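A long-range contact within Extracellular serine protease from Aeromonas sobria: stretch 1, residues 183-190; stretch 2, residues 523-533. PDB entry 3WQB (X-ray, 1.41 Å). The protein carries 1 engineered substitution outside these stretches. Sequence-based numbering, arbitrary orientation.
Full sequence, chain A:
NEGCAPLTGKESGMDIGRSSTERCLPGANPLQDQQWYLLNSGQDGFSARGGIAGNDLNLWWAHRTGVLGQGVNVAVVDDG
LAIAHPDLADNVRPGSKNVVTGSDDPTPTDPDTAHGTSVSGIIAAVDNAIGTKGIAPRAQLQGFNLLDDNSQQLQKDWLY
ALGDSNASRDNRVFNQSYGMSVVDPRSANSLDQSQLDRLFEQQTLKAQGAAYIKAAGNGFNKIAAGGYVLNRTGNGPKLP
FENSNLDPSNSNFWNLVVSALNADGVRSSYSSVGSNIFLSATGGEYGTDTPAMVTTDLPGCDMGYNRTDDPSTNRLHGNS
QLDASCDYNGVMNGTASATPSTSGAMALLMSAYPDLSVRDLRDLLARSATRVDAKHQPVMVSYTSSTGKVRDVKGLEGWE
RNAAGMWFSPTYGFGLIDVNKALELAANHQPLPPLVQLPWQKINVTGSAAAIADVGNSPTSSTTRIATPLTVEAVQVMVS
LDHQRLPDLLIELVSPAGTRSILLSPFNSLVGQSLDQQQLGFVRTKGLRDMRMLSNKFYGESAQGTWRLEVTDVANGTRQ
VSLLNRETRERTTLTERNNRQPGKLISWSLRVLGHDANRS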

ATOM      1  N   VAL A 183      10.623   5.434  -9.777  1.00 13.31           N
ATOM      2  CA  VAL A 183      10.702   6.180 -11.040  1.00 13.67           C
ATOM      3  C   VAL A 183      10.994   5.266 -12.229  1.00 13.55           C
ATOM      4  O   VAL A 183      10.955   5.701 -13.383  1.00 13.60           O
ATOM      5  CB  VAL A 183      11.721   7.358 -10.992  1.00 13.95           C
ATOM      6  CG1 VAL A 183      11.291   8.377  -9.943  1.00 14.82           C
ATOM      7  CG2 VAL A 183      13.132   6.855 -10.706  1.00 14.79           C
ATOM      8  N   ASP A 184      11.282   3.998 -11.942  1.00 13.82           N
ATOM      9  CA  ASP A 184      11.456   2.990 -12.975  1.00 14.83           C
ATOM     10  C   ASP A 184      10.611   1.782 -12.624  1.00 14.57           C
ATOM     11  O   ASP A 184      10.506   1.424 -11.454  1.00 14.83           O
ATOM     12  CB  ASP A 184      12.925   2.589 -13.124  1.00 15.30           C
ATOM     13  CG  ASP A 184      13.765   3.678 -13.772  1.00 17.31           C
ATOM     14  OD1 ASP A 184      14.520   4.338 -13.030  1.00 18.86           O
ATOM     15  OD2 ASP A 184      13.663   3.894 -15.007  1.00 18.01           O
ATOM     16  N   PRO A 185       9.995   1.161 -13.639  1.00 14.68           N
ATOM     17  CA  PRO A 185       9.083   0.062 -13.383  1.00 15.12           C
ATOM     18  C   PRO A 185       9.812  -1.153 -12.839  1.00 15.75           C
ATOM     19  O   PRO A 185      10.988  -1.380 -13.147  1.00 16.09           O
ATOM     20  CB  PRO A 185       8.499  -0.238 -14.763  1.00 14.90           C
ATOM     21  CG  PRO A 185       9.577   0.188 -15.712  1.00 15.43           C
ATOM     22  CD  PRO A 185      10.172   1.410 -15.083  1.00 14.94           C
ATOM     23  N   ARG A 186       9.120  -1.920 -12.015  1.00 16.59           N
ATOM     24  CA  ARG A 186       9.681  -3.162 -11.516  1.00 17.93           C
ATOM     25  C   ARG A 186       8.831  -4.357 -11.869  1.00 18.65           C
ATOM     26  O   ARG A 186       7.615  -4.258 -11.946  1.00 18.50           O
ATOM     27  CB  ARG A 186       9.881  -3.082 -10.008  1.00 18.79           C
ATOM     28  CG  ARG A 186      11.126  -2.305  -9.631  1.00 20.45           C
ATOM     29  CD  ARG A 186      11.207  -2.112  -8.151  1.00 23.88           C
ATOM     30  NE  ARG A 186      12.250  -1.162  -7.796  1.00 24.54           N
ATOM     31  CZ  ARG A 186      13.185  -1.382  -6.878  1.00 25.71           C
ATOM     32  NH1 ARG A 186      13.212  -2.526  -6.198  1.00 26.31           N
ATOM     33  NH2 ARG A 186      14.091  -0.448  -6.632  1.00 26.63           N
ATOM     34  N   SER A 187       9.494  -5.482 -12.109  1.00 19.87           N
ATOM     35  CA  SER A 187       8.832  -6.776 -12.161  1.00 21.25           C
ATOM     36  C   SER A 187       8.421  -7.206 -10.743  1.00 21.52           C
ATOM     37  O   SER A 187       9.091  -6.865  -9.765  1.00 21.73           O
ATOM     38  CB  SER A 187       9.774  -7.808 -12.780  1.00 21.93           C
ATOM     39  OG  SER A 187       9.271  -9.116 -12.600  1.00 24.19           O
ATOM     40  N   ALA A 188       7.316  -7.942 -10.621  1.00 22.19           N
ATOM     41  CA  ALA A 188       6.892  -8.442  -9.309  1.00 22.61           C
ATOM     42  C   ALA A 188       7.395  -9.865  -9.035  1.00 22.67           C
ATOM     43  O   ALA A 188       7.126 -10.446  -7.977  1.00 23.45           O
ATOM     44  CB  ALA A 188       5.373  -8.367  -9.180  1.00 22.81           C
ATOM     45  N   ASN A 189       8.161 -10.398  -9.981  1.00 22.89           N
ATOM     46  CA  ASN A 189       8.561 -11.805  -9.968  1.00 22.93           C
ATOM     47  C   ASN A 189       9.893 -12.149  -9.303  1.00 21.81           C
ATOM     48  O   ASN A 189      10.296 -13.316  -9.309  1.00 22.15           O
ATOM     49  CB  ASN A 189       8.526 -12.359 -11.395  1.00 23.71           C
ATOM     50  CG  ASN A 189       7.127 -12.410 -11.960  1.00 26.37           C
ATOM     51  OD1 ASN A 189       6.197 -12.900 -11.308  1.00 29.35           O
ATOM     52  ND2 ASN A 189       6.966 -11.907 -13.178  1.00 28.83           N
ATOM     53  N   SER A 190      10.566 -11.159  -8.725  1.00 20.25           N
ATOM     54  CA  SER A 190      11.813 -11.405  -8.008  1.00 18.86           C
ATOM     55  C   SER A 190      11.563 -12.375  -6.851  1.00 17.50           C
ATOM     56  O   SER A 190      10.451 -12.463  -6.330  1.00 17.17           O
ATOM     57  CB  SER A 190      12.421 -10.097  -7.502  1.00 19.46           C
ATOM     58  OG  SER A 190      11.591  -9.500  -6.525  1.00 20.71           O
TER
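Stretch 2 523-533: VRTKGLRDMRM

Stretch 2 runs alongside stretch 1 in the same direction: the nearest CA pairs advance together, from Asp184 with Thr525 (7.0 Å between CA atoms) through Pro185 with Leu528 (6.3 Å) and Ser187 with Met531 (4.9 Å) to Ala188 with Arg532 (6.2 Å). Stretch 1 has no regular secondary structure, although Asp184 to Ser187 are extended in phi/psi. Stretch 2 is strand about Gly527 and again through Arg532 and Met533, with the chain turning a corner at Arg529 and Asp530. Together the two bury 490 Å².

One direct hydrogen bond crosses the contact. Thr525 OG1 donates to Asp184 OD2 at 2.8 Å, and both CA-to-CB bonds point toward the opposing stretch. Water 1 sits at this corner, 3.0 Å from Asp184 OD2, to which it can donate, and accepts from the backbone, Thr525 N, at 3.1 Å. The other carboxylate oxygen, Asp184 OD1, lies 4.4 Å from Arg524 NH2, well out of the guanidinium plane; the attraction is of charge alone, since no N-H points at it.

At the closer end, water 2 links the backbones: it donates to Arg186 O at 2.7 Å and accepts from Arg532 N at 2.9 Å, satisfying a carbonyl and an amide across the gap. Ser187 OG is instead used locally, accepting from Asn189 N at 3.1 Å with an N-H...O angle of 163°.

Between these polar ends, Pro185 packs its CB against Leu528 CD2 at 3.6 Å and Met531 SD at 4.1 Å, while its CG approaches Gly527 O at 3.4 Å. Further along, Ala188 CB covers one face of the Arg532 guanidinium, 3.4 Å from CZ. That approach leaves the in-plane N-H groups free, and Arg532 NE, NH1 and NH2 all hydrogen-bond elsewhere in the structure.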

ATOM      1  N   VAL A 523      20.115   5.163 -21.074  1.00 28.02           N
ATOM      2  CA  VAL A 523      18.836   4.756 -20.486  1.00 26.97           C
ATOM      3  C   VAL A 523      18.816   3.258 -20.197  1.00 26.42           C
ATOM      4  O   VAL A 523      18.962   2.439 -21.105  1.00 26.68           O
ATOM      5  CB  VAL A 523      17.643   5.115 -21.417  1.00 26.85           C
ATOM      6  CG1 VAL A 523      16.328   4.654 -20.814  1.00 26.79           C
ATOM      7  CG2 VAL A 523      17.600   6.614 -21.696  1.00 26.46           C
ATOM      8  N   ARG A 524      18.618   2.911 -18.929  1.00 25.53           N
ATOM      9  CA  ARG A 524      18.551   1.512 -18.512  1.00 24.89           C
ATOM     10  C   ARG A 524      17.189   0.876 -18.824  1.00 23.94           C
ATOM     11  O   ARG A 524      17.111  -0.311 -19.153  1.00 24.25           O
ATOM     12  CB  ARG A 524      18.874   1.388 -17.018  1.00 25.17           C
ATOM     13  CG  ARG A 524      20.289   1.828 -16.654  1.00 26.65           C
ATOM     14  CD  ARG A 524      20.573   1.693 -15.167  1.00 28.98           C
ATOM     15  NE  ARG A 524      20.165   2.871 -14.405  1.00 31.22           N
ATOM     16  CZ  ARG A 524      19.167   2.899 -13.526  1.00 32.51           C
ATOM     17  NH1 ARG A 524      18.457   1.806 -13.273  1.00 33.38           N
ATOM     18  NH2 ARG A 524      18.881   4.028 -12.891  1.00 33.37           N
ATOM     19  N   THR A 525      16.127   1.673 -18.723  1.00 22.87           N
ATOM     20  CA  THR A 525      14.759   1.180 -18.895  1.00 21.82           C
ATOM     21  C   THR A 525      14.271   1.290 -20.344  1.00 21.22           C
ATOM     22  O   THR A 525      14.089   2.390 -20.870  1.00 20.69           O
ATOM     23  CB  THR A 525      13.786   1.905 -17.932  1.00 21.53           C
ATOM     24  OG1 THR A 525      14.159   1.613 -16.580  1.00 22.40           O
ATOM     25  CG2 THR A 525      12.340   1.469 -18.166  1.00 21.14           C
ATOM     26  N   LYS A 526      14.050   0.133 -20.963  1.00 20.97           N
ATOM     27  CA  LYS A 526      13.554   0.033 -22.332  1.00 20.89           C
ATOM     28  C   LYS A 526      12.044   0.188 -22.358  1.00 20.23           C
ATOM     29  O   LYS A 526      11.457   0.588 -23.372  1.00 19.65           O
ATOM     30  CB  LYS A 526      13.910  -1.330 -22.921  1.00 21.79           C
ATOM     31  CG  LYS A 526      15.373  -1.516 -23.280  1.00 24.28           C
ATOM     32  CD  LYS A 526      15.522  -2.677 -24.256  1.00 27.67           C
ATOM     33  CE  LYS A 526      14.859  -2.365 -25.598  1.00 29.55           C
ATOM     34  NZ  LYS A 526      14.338  -3.588 -26.267  1.00 31.34           N
ATOM     35  N   GLY A 527      11.421  -0.138 -21.232  1.00 19.61           N
ATOM     36  CA  GLY A 527       9.974  -0.115 -21.115  1.00 19.06           C
ATOM     37  C   GLY A 527       9.536  -0.923 -19.910  1.00 18.36           C
ATOM     38  O   GLY A 527      10.183  -0.901 -18.867  1.00 19.51           O
ATOM     39  N   LEU A 528       8.434  -1.641 -20.062  1.00 16.82           N
ATOM     40  CA  LEU A 528       7.896  -2.468 -18.989  1.00 15.68           C
ATOM     41  C   LEU A 528       8.305  -3.904 -19.220  1.00 15.27           C
ATOM     42  O   LEU A 528       8.305  -4.366 -20.355  1.00 15.07           O
ATOM     43  CB  LEU A 528       6.368  -2.382 -18.961  1.00 15.39           C
ATOM     44  CG  LEU A 528       5.718  -1.001 -18.825  1.00 14.95           C
ATOM     45  CD1 LEU A 528       4.208  -1.154 -18.734  1.00 14.22           C
ATOM     46  CD2 LEU A 528       6.266  -0.241 -17.626  1.00 15.19           C
ATOM     47  N   ARG A 529       8.658  -4.594 -18.140  1.00 14.70           N
ATOM     48  CA  ARG A 529       9.006  -6.011 -18.194  1.00 14.69           C
ATOM     49  C   ARG A 529       8.255  -6.724 -17.073  1.00 14.70           C
ATOM     50  O   ARG A 529       8.627  -6.610 -15.899  1.00 14.85           O
ATOM     51  CB  ARG A 529      10.524  -6.220 -18.048  1.00 14.45           C
ATOM     52  CG  ARG A 529      11.379  -5.738 -19.236  1.00 15.59           C
ATOM     53  CD  ARG A 529      10.996  -6.453 -20.530  1.00 15.40           C
ATOM     54  NE  ARG A 529      11.832  -6.078 -21.673  1.00 17.28           N
ATOM     55  CZ  ARG A 529      11.586  -5.053 -22.486  1.00 17.21           C
ATOM     56  NH1 ARG A 529      10.531  -4.268 -22.292  1.00 15.96           N
ATOM     57  NH2 ARG A 529      12.397  -4.811 -23.501  1.00 18.63           N
ATOM     58  N   ASP A 530       7.178  -7.420 -17.435  1.00 14.88           N
ATOM     59  CA  ASP A 530       6.295  -8.087 -16.462  1.00 14.92           C
ATOM     60  C   ASP A 530       5.882  -7.140 -15.328  1.00 14.22           C
ATOM     61  O   ASP A 530       5.896  -7.507 -14.148  1.00 14.65           O
ATOM     62  CB  ASP A 530       6.944  -9.351 -15.874  1.00 15.63           C
ATOM     63  CG  ASP A 530       7.107 -10.477 -16.882  1.00 18.28           C
ATOM     64  OD1 ASP A 530       6.367 -10.521 -17.884  1.00 20.05           O
ATOM     65  OD2 ASP A 530       7.984 -11.337 -16.640  1.00 22.22           O
ATOM     66  N   MET A 531       5.538  -5.907 -15.683  1.00 12.81           N
ATOM     67  CA  MET A 531       5.033  -4.988 -14.675  1.00 12.58           C
ATOM     68  C   MET A 531       3.621  -5.411 -14.299  1.00 11.83           C
ATOM     69  O   MET A 531       2.767  -5.560 -15.166  1.00 11.63           O
ATOM     70  CB  MET A 531       5.034  -3.545 -15.157  1.00 13.13           C
ATOM     71  CG  MET A 531       4.609  -2.614 -14.039  1.00 14.96           C
ATOM     72  SD  MET A 531       4.456  -0.907 -14.509  1.00 21.92           S
ATOM     73  CE  MET A 531       3.118  -0.399 -13.441  1.00 19.78           C
ATOM     74  N   ARG A 532       3.388  -5.603 -13.005  1.00 11.67           N
ATOM     75  CA  ARG A 532       2.106  -6.116 -12.535  1.00 11.71           C
ATOM     76  C   ARG A 532       1.176  -4.993 -12.089  1.00 11.39           C
ATOM     77  O   ARG A 532       1.613  -4.003 -11.470  1.00 11.56           O
ATOM     78  CB  ARG A 532       2.292  -7.140 -11.409  1.00 11.74           C
ATOM     79  CG  ARG A 532       1.037  -7.954 -11.114  1.00 11.76           C
ATOM     80  CD  ARG A 532       1.269  -8.999 -10.051  1.00 11.96           C
ATOM     81  NE  ARG A 532       1.747  -8.372  -8.823  1.00 11.81           N
ATOM     82  CZ  ARG A 532       2.293  -9.022  -7.804  1.00 12.77           C
ATOM     83  NH1 ARG A 532       2.442 -10.339  -7.856  1.00 15.23           N
ATOM     84  NH2 ARG A 532       2.700  -8.345  -6.734  1.00 14.32           N
ATOM     85  N   MET A 533      -0.104  -5.148 -12.436  1.00 10.51           N
ATOM     86  CA  MET A 533      -1.150  -4.231 -12.001  1.00 10.92           C
ATOM     87  C   MET A 533      -2.365  -5.046 -11.575  1.00 10.24           C
ATOM     88  O   MET A 533      -2.573  -6.166 -12.061  1.00 10.95           O
ATOM     89  CB  MET A 533      -1.529  -3.269 -13.125  1.00 11.75           C
ATOM     90  CG  MET A 533      -0.405  -2.333 -13.532  1.00 14.47           C
ATOM     91  SD  MET A 533      -0.510  -1.752 -15.240  1.00 16.47           S
ATOM     92  CE  MET A 533       0.041  -3.207 -16.109  1.00 20.50           C
TER
HETATM   93  O   HOH W   1      15.825   4.242 -17.063  1.00 25.43           O
HETATM   94  O   HOH W   2       5.276  -5.120 -10.903  1.00 13.40           O